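PDB 5INW: putative angiotensinogen, which is a serpin that inhibits thrombin in a reaction promoted by bound heparin through a template mechanism, captured here with its reactive loop cleaved. Local coordinates for residues A[91-96]-A[106-111]; A[245-250]-A[405-410]; A[250-255]-A[399-404]. The protein carries 1 engineered substitution. All blocks are in the same frame, centred on the assembly; numbering follows the deposited sequence.

In the fold
Contact 1 comes first along the chain and closes before the other two open; it packs the end of helix 77-96 on strand 106-108. Contacts 2 and 3 meet at Gly-250 on strand 238-251. Contact 2 pairs that strand with 405-417, the part of the cleaved reactive loop inserted into the large serpin sheet, while contact 3 joins its end to the turn between strands 389-401 and 405-417. Their centres lie about 11 Å apart. The centre of contact 1 is about 16 Å from that of contact 2 and 23 Å from that of contact 3. Ser-109 still touches Ala-410 and Phe-107 touches Leu-399, so the helix-backed strand lies directly beneath the sheet that receives the loop.

Contact 1 of 3, residues A[91-96]-A[106-111]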
loop_
_atom_site.group_PDB
_atom_site.type_symbol
_atom_site.label_atom_id
_atom_site.label_comp_id
_atom_site.label_asym_id
_atom_site.label_seq_id
_atom_site.Cartn_x
_atom_site.Cartn_y
_atom_site.Cartn_z
ATOM N N ARG A 91 4.870 5.773 -9.315
ATOM C CA ARG A 91 4.303 5.660 -10.633
ATOM C C ARG A 91 2.800 5.385 -10.552
ATOM O O ARG A 91 2.018 5.962 -11.304
ATOM C CB ARG A 91 5.060 4.611 -11.466
ATOM C CG ARG A 91 6.297 5.205 -12.151
ATOM C CD ARG A 91 7.463 4.238 -12.335
ATOM N NE ARG A 91 7.015 2.912 -12.798
ATOM C CZ ARG A 91 7.532 1.725 -12.434
ATOM N NH1 ARG A 91 8.578 1.629 -11.597
ATOM N NH2 ARG A 91 6.981 0.606 -12.915
ATOM N N LEU A 92 2.388 4.556 -9.618
ATOM C CA LEU A 92 0.988 4.268 -9.510
ATOM C C LEU A 92 0.266 5.475 -8.983
ATOM O O LEU A 92 -0.825 5.794 -9.448
ATOM C CB LEU A 92 0.756 3.050 -8.625
ATOM C CG LEU A 92 -0.688 2.719 -8.266
ATOM C CD1 LEU A 92 -1.440 2.381 -9.538
ATOM C CD2 LEU A 92 -0.751 1.531 -7.313
ATOM N N TYR A 93 0.871 6.139 -8.009
ATOM C CA TYR A 93 0.263 7.326 -7.420
ATOM C C TYR A 93 -0.115 8.289 -8.510
ATOM O O TYR A 93 -1.218 8.833 -8.514
ATOM C CB TYR A 93 1.242 8.014 -6.481
ATOM C CG TYR A 93 0.654 9.043 -5.519
ATOM C CD1 TYR A 93 0.413 10.348 -5.909
ATOM C CD2 TYR A 93 0.412 8.720 -4.173
ATOM C CE1 TYR A 93 -0.097 11.274 -5.019
ATOM C CE2 TYR A 93 -0.045 9.654 -3.271
ATOM C CZ TYR A 93 -0.315 10.931 -3.700
ATOM O OH TYR A 93 -0.833 11.862 -2.806
ATOM N N LYS A 94 0.824 8.495 -9.422
ATOM C CA LYS A 94 0.672 9.419 -10.512
ATOM C C LYS A 94 -0.442 9.087 -11.453
ATOM O O LYS A 94 -1.060 9.983 -11.966
ATOM C CB LYS A 94 1.955 9.490 -11.295
ATOM C CG LYS A 94 2.990 10.318 -10.563
ATOM C CD LYS A 94 4.395 9.996 -11.070
ATOM C CE LYS A 94 5.394 11.070 -10.662
ATOM N NZ LYS A 94 5.166 11.554 -9.261
ATOM N N GLN A 95 -0.692 7.812 -11.694
ATOM C CA GLN A 95 -1.881 7.390 -12.423
ATOM C C GLN A 95 -3.183 7.628 -11.638
ATOM O O GLN A 95 -4.149 8.107 -12.202
ATOM C CB GLN A 95 -1.799 5.907 -12.788
ATOM C CG GLN A 95 -0.628 5.469 -13.671
ATOM C CD GLN A 95 -0.514 6.218 -14.986
ATOM O OE1 GLN A 95 0.564 6.711 -15.300
ATOM N NE2 GLN A 95 -1.611 6.346 -15.728
ATOM N N VAL A 96 -3.211 7.315 -10.336
ATOM C CA VAL A 96 -4.406 7.594 -9.502
ATOM C C VAL A 96 -4.887 9.054 -9.594
ATOM O O VAL A 96 -6.086 9.292 -9.551
ATOM C CB VAL A 96 -4.217 7.186 -8.004
ATOM C CG1 VAL A 96 -5.444 7.601 -7.149
ATOM C CG2 VAL A 96 -4.014 5.673 -7.886
ATOM N N ILE A 106 -6.647 9.413 -1.274
ATOM C CA ILE A 106 -5.830 8.464 -1.981
ATOM C C ILE A 106 -5.072 7.651 -0.927
ATOM O O ILE A 106 -4.428 8.228 -0.010
ATOM C CB ILE A 106 -4.839 9.173 -2.932
ATOM C CG1 ILE A 106 -5.574 9.846 -4.056
ATOM C CG2 ILE A 106 -3.848 8.172 -3.568
ATOM C CD1 ILE A 106 -4.670 10.736 -4.883
ATOM N N PHE A 107 -5.129 6.326 -1.044
ATOM C CA PHE A 107 -4.469 5.434 -0.075
ATOM C C PHE A 107 -4.293 4.018 -0.577
ATOM O O PHE A 107 -5.240 3.360 -0.955
ATOM C CB PHE A 107 -5.220 5.396 1.239
ATOM C CG PHE A 107 -4.354 4.981 2.367
ATOM C CD1 PHE A 107 -3.268 5.747 2.720
ATOM C CD2 PHE A 107 -4.604 3.811 3.084
ATOM C CE1 PHE A 107 -2.450 5.372 3.769
ATOM C CE2 PHE A 107 -3.766 3.411 4.103
ATOM C CZ PHE A 107 -2.691 4.197 4.454
ATOM N N PHE A 108 -3.063 3.561 -0.584
ATOM C CA PHE A 108 -2.735 2.250 -1.098
ATOM C C PHE A 108 -1.374 1.770 -0.595
ATOM O O PHE A 108 -0.563 2.585 -0.202
ATOM C CB PHE A 108 -2.823 2.249 -2.638
ATOM C CG PHE A 108 -1.862 3.180 -3.350
ATOM C CD1 PHE A 108 -0.599 2.708 -3.808
ATOM C CD2 PHE A 108 -2.208 4.489 -3.639
ATOM C CE1 PHE A 108 0.294 3.533 -4.488
ATOM C CE2 PHE A 108 -1.313 5.322 -4.320
ATOM C CZ PHE A 108 -0.072 4.833 -4.759
ATOM N N SER A 109 -1.131 0.462 -0.580
ATOM C CA SER A 109 0.171 -0.107 -0.205
ATOM C C SER A 109 0.924 -0.631 -1.421
ATOM O O SER A 109 0.480 -1.574 -2.060
ATOM C CB SER A 109 -0.016 -1.279 0.765
ATOM O OG SER A 109 1.222 -2.001 0.888
ATOM N N PRO A 110 2.074 -0.045 -1.737
ATOM C CA PRO A 110 2.888 -0.602 -2.837
ATOM C C PRO A 110 3.354 -2.007 -2.610
ATOM O O PRO A 110 3.360 -2.765 -3.567
ATOM C CB PRO A 110 4.092 0.346 -2.932
ATOM C CG PRO A 110 3.639 1.628 -2.333
ATOM C CD PRO A 110 2.611 1.248 -1.276
ATOM N N LEU A 111 3.704 -2.369 -1.380
ATOM C CA LEU A 111 4.112 -3.758 -1.065
ATOM C C LEU A 111 3.059 -4.812 -1.364
ATOM O O LEU A 111 3.394 -5.902 -1.847
ATOM C CB LEU A 111 4.465 -3.918 0.413
ATOM C CG LEU A 111 5.775 -3.302 0.878
ATOM C CD1 LEU A 111 5.864 -3.527 2.372
ATOM C CD2 LEU A 111 6.997 -3.895 0.198
#
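Phe-108 drives the end of its ring into the last turns of helix 77-96, between Leu-92 and Tyr-93. Its CZ comes within 3.6 Å of the backbone N of Tyr-93. One flank of the ring is taken by Leu-92, whose CD2 lies 3.6 Å from Phe-108 CE1, the two side chains sliding past each other in opposite directions. On the other flank Tyr-93 CD2 is 3.8 Å from Phe-108 CE2, and these side chains cross at about a right angle. The ring is placed there by a chi1 of 62°, which sets CG between the backbone N and the carbonyl carbon. Tyr-93 has its CG anti to the backbone N (chi1 -165°), and its ring extends to Ile-106, where CE2 is 4.1 Å from CG2. Its hydroxyl is bonded to Glu-323, which satisfies the polar end in this buried place. Farther along, Val-96 and Ile-106 meet tip to tip, CG1 of each 3.8 Å apart; the short valine suits CA atoms 7.7 Å apart. No hydrogen bond crosses between the two segments, which meet through apolar and aromatic side chains; the axes are 10.0 Å apart and inclined at 145°. Strand alternation turns Ile-106 and Phe-108 to the helix and Phe-107 away from it, and Ser-109 then caps the start of helix 110-122. This is the serpin packing of helix A on the short strand that leads into helix B. Tyr-358 of strand 345-359 touches Val-96, Ile-106 and Phe-108, and helix 361-369 lies against Leu-92 through Tyr-363. Residues 106-108 also pair antiparallel, in sheet B, with the chain of the C-terminal peptide, whose Met-27 packs on Tyr-93 and Phe-108.

Contact 2 of 3, residues A[245-250]-A[405-410]; sequences VIYFKG and GTEAKA
Tyr-247 donates its hydroxyl to Glu-407, OH to OE1 at 2.9 Å, on the face that also carries Lys-249 and Lys-409. The ring and carboxylate planes stand 69° apart, and the hydroxyl meets OE1 from above the carboxylate plane, 43° out of it. Lys-409 runs beside the tyrosine, pointing the same way, with its CG 3.9 Å from Tyr-247 CD1 at the ring edge; it forms a salt bridge with Glu-407 OE2, with a weak hydrogen bond of 3.4 Å from NZ. Glu-407 is thus held by a neutral donor and by a cation, which would be expected to favour its charged form.

On the other face, Phe-248 turns its ring edge to small partners: CD2 is 4.1 Å from Ala-408 CB, and CE2 is 3.9 Å from Thr-406 CG2. Gly-250 N lies over one face of that ring, toward its rim, an approach that suits a residue without a side chain. Alanine is equally apt at Ala-410, whose CB lies 3.5 Å from Ile-246 CG2. Thr-406 gives its methyl to the ring while OG1 bonds to Tyr-302.

What positions all this is the backbone ladder. Ile-246 with Ala-410, Phe-248 with Ala-408 and Gly-250 with Thr-406 are hydrogen-bonded antiparallel pairs. Such pairing is that of a cleaved serpin, in which the reactive loop enters the sheet as a new strand. Phe-26 of the C-terminal peptide chain packs on Phe-248, Ala-408 and Ala-410. Strand 168-179 borders 245-250, strand 389-401 borders 405-410, and helix 110-122 underlies Ile-246 through Leu-111.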
loop_
_atom_site.group_PDB
_atom_site.type_symbol
_atom_site.label_atom_id
_atom_site.label_comp_id
_atom_site.label_asym_id
_atom_site.label_seq_id
_atom_site.Cartn_x
_atom_site.Cartn_y
_atom_site.Cartn_z
ATOM N N VAL A 245 -2.576 -9.583 1.712
ATOM C CA VAL A 245 -2.964 -8.618 2.717
ATOM C C VAL A 245 -1.741 -8.154 3.499
ATOM O O VAL A 245 -0.806 -8.907 3.703
ATOM C CB VAL A 245 -3.986 -9.184 3.707
ATOM C CG1 VAL A 245 -5.116 -9.773 2.926
ATOM C CG2 VAL A 245 -3.356 -10.235 4.599
ATOM N N ILE A 246 -1.864 -6.963 4.059
ATOM C CA ILE A 246 -0.829 -6.354 4.852
ATOM C C ILE A 246 -1.495 -5.488 5.894
ATOM O O ILE A 246 -2.431 -4.734 5.598
ATOM C CB ILE A 246 0.092 -5.626 3.914
ATOM C CG1 ILE A 246 1.157 -4.860 4.620
ATOM C CG2 ILE A 246 -0.684 -4.670 3.030
ATOM C CD1 ILE A 246 2.204 -4.493 3.583
ATOM N N TYR A 247 -1.025 -5.645 7.122
ATOM C CA TYR A 247 -1.572 -5.005 8.289
ATOM C C TYR A 247 -0.449 -4.348 9.050
ATOM O O TYR A 247 0.527 -5.031 9.366
ATOM C CB TYR A 247 -2.208 -6.037 9.204
ATOM C CG TYR A 247 -2.675 -5.460 10.523
ATOM C CD1 TYR A 247 -3.892 -4.865 10.612
ATOM C CD2 TYR A 247 -1.861 -5.487 11.677
ATOM C CE1 TYR A 247 -4.331 -4.330 11.800
ATOM C CE2 TYR A 247 -2.273 -4.934 12.879
ATOM C CZ TYR A 247 -3.529 -4.351 12.934
ATOM O OH TYR A 247 -4.073 -3.779 14.083
ATOM N N PHE A 248 -0.623 -3.060 9.374
ATOM C CA PHE A 248 0.312 -2.288 10.182
ATOM C C PHE A 248 -0.388 -1.667 11.383
ATOM O O PHE A 248 -1.470 -1.075 11.230
ATOM C CB PHE A 248 0.890 -1.171 9.308
ATOM C CG PHE A 248 1.525 -0.035 10.073
ATOM C CD1 PHE A 248 2.781 -0.185 10.644
ATOM C CD2 PHE A 248 0.890 1.185 10.177
ATOM C CE1 PHE A 248 3.369 0.841 11.341
ATOM C CE2 PHE A 248 1.475 2.231 10.874
ATOM C CZ PHE A 248 2.724 2.065 11.437
ATOM N N LYS A 249 0.198 -1.794 12.577
ATOM C CA LYS A 249 -0.297 -1.027 13.727
ATOM C C LYS A 249 0.848 -0.519 14.554
ATOM O O LYS A 249 1.518 -1.291 15.229
ATOM C CB LYS A 249 -1.251 -1.810 14.607
ATOM C CG LYS A 249 -1.910 -0.963 15.695
ATOM C CD LYS A 249 -2.880 -1.813 16.492
ATOM C CE LYS A 249 -3.362 -1.081 17.715
ATOM N NZ LYS A 249 -4.028 -2.035 18.635
ATOM N N GLY A 250 1.041 0.798 14.491
ATOM C CA GLY A 250 2.134 1.465 15.150
ATOM C C GLY A 250 1.666 2.468 16.172
ATOM O O GLY A 250 0.821 3.289 15.917
ATOM N N GLY A 405 -1.873 6.191 17.870
ATOM C CA GLY A 405 -1.134 5.739 16.739
ATOM C C GLY A 405 -1.945 5.565 15.489
ATOM O O GLY A 405 -2.921 6.270 15.279
ATOM N N THR A 406 -1.459 4.688 14.624
ATOM C CA THR A 406 -2.014 4.516 13.336
ATOM C C THR A 406 -2.260 3.027 13.112
ATOM O O THR A 406 -1.405 2.216 13.469
ATOM C CB THR A 406 -1.036 5.035 12.258
ATOM O OG1 THR A 406 -0.812 6.437 12.429
ATOM C CG2 THR A 406 -1.556 4.762 10.867
ATOM N N GLU A 407 -3.424 2.689 12.545
ATOM C CA GLU A 407 -3.747 1.344 12.142
ATOM C C GLU A 407 -4.014 1.431 10.671
ATOM O O GLU A 407 -4.682 2.378 10.223
ATOM C CB GLU A 407 -4.986 0.864 12.859
ATOM C CG GLU A 407 -4.942 -0.634 13.174
ATOM C CD GLU A 407 -6.305 -1.296 13.324
ATOM O OE1 GLU A 407 -6.422 -2.145 14.218
ATOM O OE2 GLU A 407 -7.257 -0.991 12.538
ATOM N N ALA A 408 -3.438 0.513 9.891
ATOM C CA ALA A 408 -3.582 0.540 8.417
ATOM C C ALA A 408 -3.633 -0.857 7.876
ATOM O O ALA A 408 -2.755 -1.640 8.216
ATOM C CB ALA A 408 -2.451 1.317 7.741
ATOM N N LYS A 409 -4.618 -1.130 7.011
ATOM C CA LYS A 409 -4.803 -2.415 6.352
ATOM C C LYS A 409 -4.726 -2.155 4.860
ATOM O O LYS A 409 -5.176 -1.122 4.423
ATOM C CB LYS A 409 -6.203 -2.939 6.619
ATOM C CG LYS A 409 -6.452 -3.481 7.999
ATOM C CD LYS A 409 -7.956 -3.541 8.344
ATOM C CE LYS A 409 -8.184 -3.326 9.857
ATOM N NZ LYS A 409 -9.351 -2.461 10.254
ATOM N N ALA A 410 -4.213 -3.112 4.095
ATOM C CA ALA A 410 -4.434 -3.175 2.652
ATOM C C ALA A 410 -4.677 -4.602 2.222
ATOM O O ALA A 410 -4.251 -5.520 2.882
ATOM C CB ALA A 410 -3.235 -2.616 1.887
#

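Contact 3 of 3, residues A[250-255]-A[399-404]; sequences GSWGNK and LHVNEE
Trp-252 presents its indole edge-on to the turn 402-404. The NE1-H points to the backbone O of Asn-402 at 3.0 Å, nearly straight at 161°, with the acceptor in the ring plane and the donor nearly along the C=O axis. Around the same edge CZ2 touches Val-401 CG1 at 3.9 Å, the two side chains crossing at about a right angle, and CD1 approaches Glu-403 O at 3.3 Å. A chi1 of -61°, CG anti to the carbonyl carbon, turns the indole to the turn. Separately, the backbone N of Trp-252 bonds to the backbone O of Glu-404 at 2.8 Å. Backbone and indole thus grip two carbonyls of one turn, a combination that suits tryptophan, with a donor on a large apolar ring.

Trp-252 occupies the breach of the serpin fold, the end of the large sheet where the reactive loop begins to insert. The turn connects strand 389-401 to the inserted strand 405-417. Asn-402 steadies it from within by a weak bond of OD1 to Glu-404 N, at 3.1 Å.

Beyond the indole, at the solvent-exposed outside of the turn, Lys-255 and Glu-404 form a salt bridge. NZ of Lys-255 lies 3.1 Å from OE2 of Glu-404. The lysine chain is extended beyond CG, and the glutamate, bent at chi2 (-67°), folds its carboxylate back to it; the two side chains cross obliquely, Glu-404 OE2 lying 3.5 Å from Lys-255 CD. Glu-403 sends its carboxylate the other way, to the hydroxyl of Thr-261. The indole itself is stacked with Tyr-302 and meets Phe-256 in an edge-to-face arrangement, while Val-401 also rests on Met-279 of strand 273-283.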
loop_
_atom_site.group_PDB
_atom_site.type_symbol
_atom_site.label_atom_id
_atom_site.label_comp_id
_atom_site.label_asym_id
_atom_site.label_seq_id
_atom_site.Cartn_x
_atom_site.Cartn_y
_atom_site.Cartn_z
ATOM N N GLY A 250 1.041 0.798 14.491
ATOM C CA GLY A 250 2.134 1.465 15.150
ATOM C C GLY A 250 1.666 2.468 16.172
ATOM O O GLY A 250 0.821 3.289 15.917
ATOM N N SER A 251 2.236 2.375 17.354
ATOM C CA SER A 251 2.044 3.402 18.409
ATOM C C SER A 251 2.942 4.571 18.126
ATOM O O SER A 251 4.132 4.361 17.771
ATOM C CB SER A 251 2.395 2.846 19.770
ATOM O OG SER A 251 1.299 2.184 20.259
ATOM N N TRP A 252 2.420 5.787 18.300
ATOM C CA TRP A 252 3.282 6.978 18.160
ATOM C C TRP A 252 4.413 6.887 19.195
ATOM O O TRP A 252 4.252 6.327 20.306
ATOM C CB TRP A 252 2.532 8.269 18.417
ATOM C CG TRP A 252 1.437 8.538 17.530
ATOM C CD1 TRP A 252 0.134 8.669 17.871
ATOM C CD2 TRP A 252 1.509 8.739 16.109
ATOM N NE1 TRP A 252 -0.631 8.921 16.751
ATOM C CE2 TRP A 252 0.194 8.995 15.657
ATOM C CE3 TRP A 252 2.543 8.735 15.187
ATOM C CZ2 TRP A 252 -0.101 9.235 14.325
ATOM C CZ3 TRP A 252 2.248 8.984 13.892
ATOM C CH2 TRP A 252 0.930 9.204 13.452
ATOM N N GLY A 253 5.569 7.398 18.820
ATOM C CA GLY A 253 6.620 7.565 19.789
ATOM C C GLY A 253 6.232 8.614 20.799
ATOM O O GLY A 253 6.651 8.528 21.942
ATOM N N ASN A 254 5.472 9.615 20.358
ATOM C CA ASN A 254 4.935 10.644 21.212
ATOM C C ASN A 254 3.449 10.557 21.077
ATOM O O ASN A 254 2.860 11.054 20.127
ATOM C CB ASN A 254 5.401 11.984 20.722
ATOM C CG ASN A 254 6.841 11.967 20.344
ATOM O OD1 ASN A 254 7.695 12.082 21.217
ATOM N ND2 ASN A 254 7.136 11.821 19.042
ATOM N N LYS A 255 2.824 9.885 22.023
ATOM C CA LYS A 255 1.375 9.732 21.998
ATOM C C LYS A 255 0.664 11.043 22.339
ATOM O O LYS A 255 1.140 11.796 23.157
ATOM C CB LYS A 255 0.957 8.626 22.959
ATOM C CG LYS A 255 1.435 7.233 22.553
ATOM C CD LYS A 255 0.588 6.183 23.234
ATOM C CE LYS A 255 1.285 4.851 23.265
ATOM N NZ LYS A 255 0.440 3.903 24.029
ATOM N N LEU A 399 -7.021 3.589 6.586
ATOM C CA LEU A 399 -6.094 4.356 7.409
ATOM C C LEU A 399 -6.858 4.898 8.596
ATOM O O LEU A 399 -7.859 5.532 8.415
ATOM C CB LEU A 399 -5.434 5.501 6.611
ATOM C CG LEU A 399 -4.483 6.384 7.438
ATOM C CD1 LEU A 399 -3.358 5.561 8.076
ATOM C CD2 LEU A 399 -3.911 7.522 6.597
ATOM N N HIS A 400 -6.382 4.609 9.794
ATOM C CA HIS A 400 -7.007 5.040 11.011
ATOM C C HIS A 400 -5.910 5.715 11.813
ATOM O O HIS A 400 -4.946 5.103 12.166
ATOM C CB HIS A 400 -7.630 3.830 11.745
ATOM C CG HIS A 400 -8.474 4.178 12.946
ATOM N ND1 HIS A 400 -8.720 3.279 13.972
ATOM C CD2 HIS A 400 -9.112 5.324 13.299
ATOM C CE1 HIS A 400 -9.480 3.851 14.896
ATOM N NE2 HIS A 400 -9.740 5.089 14.506
ATOM N N VAL A 401 -6.033 7.006 12.015
ATOM C CA VAL A 401 -5.152 7.744 12.888
ATOM C C VAL A 401 -5.926 8.149 14.169
ATOM O O VAL A 401 -7.076 8.628 14.098
ATOM C CB VAL A 401 -4.585 8.992 12.157
ATOM C CG1 VAL A 401 -3.728 9.828 13.095
ATOM C CG2 VAL A 401 -3.787 8.553 10.924
ATOM N N ASN A 402 -5.293 7.953 15.323
ATOM C CA ASN A 402 -5.855 8.375 16.569
ATOM C C ASN A 402 -4.758 8.752 17.554
ATOM O O ASN A 402 -3.604 8.793 17.179
ATOM C CB ASN A 402 -6.859 7.331 17.078
ATOM C CG ASN A 402 -6.225 6.056 17.570
ATOM O OD1 ASN A 402 -4.988 5.885 17.640
ATOM N ND2 ASN A 402 -7.093 5.134 17.957
ATOM N N GLU A 403 -5.124 9.040 18.803
ATOM C CA GLU A 403 -4.175 9.456 19.827
ATOM C C GLU A 403 -3.070 8.439 20.097
ATOM O O GLU A 403 -1.981 8.852 20.435
ATOM C CB GLU A 403 -4.910 9.755 21.160
ATOM C CG GLU A 403 -5.719 11.048 21.205
ATOM C CD GLU A 403 -7.099 11.000 20.557
ATOM O OE1 GLU A 403 -7.501 9.956 20.010
ATOM O OE2 GLU A 403 -7.813 12.036 20.638
ATOM N N GLU A 404 -3.352 7.127 20.001
ATOM C CA GLU A 404 -2.324 6.085 20.243
ATOM C C GLU A 404 -1.371 5.951 19.069
ATOM O O GLU A 404 -0.209 5.544 19.236
ATOM C CB GLU A 404 -2.904 4.676 20.488
ATOM C CG GLU A 404 -4.015 4.577 21.531
ATOM C CD GLU A 404 -3.618 4.868 23.012
ATOM O OE1 GLU A 404 -4.465 5.448 23.756
ATOM O OE2 GLU A 404 -2.496 4.522 23.468
#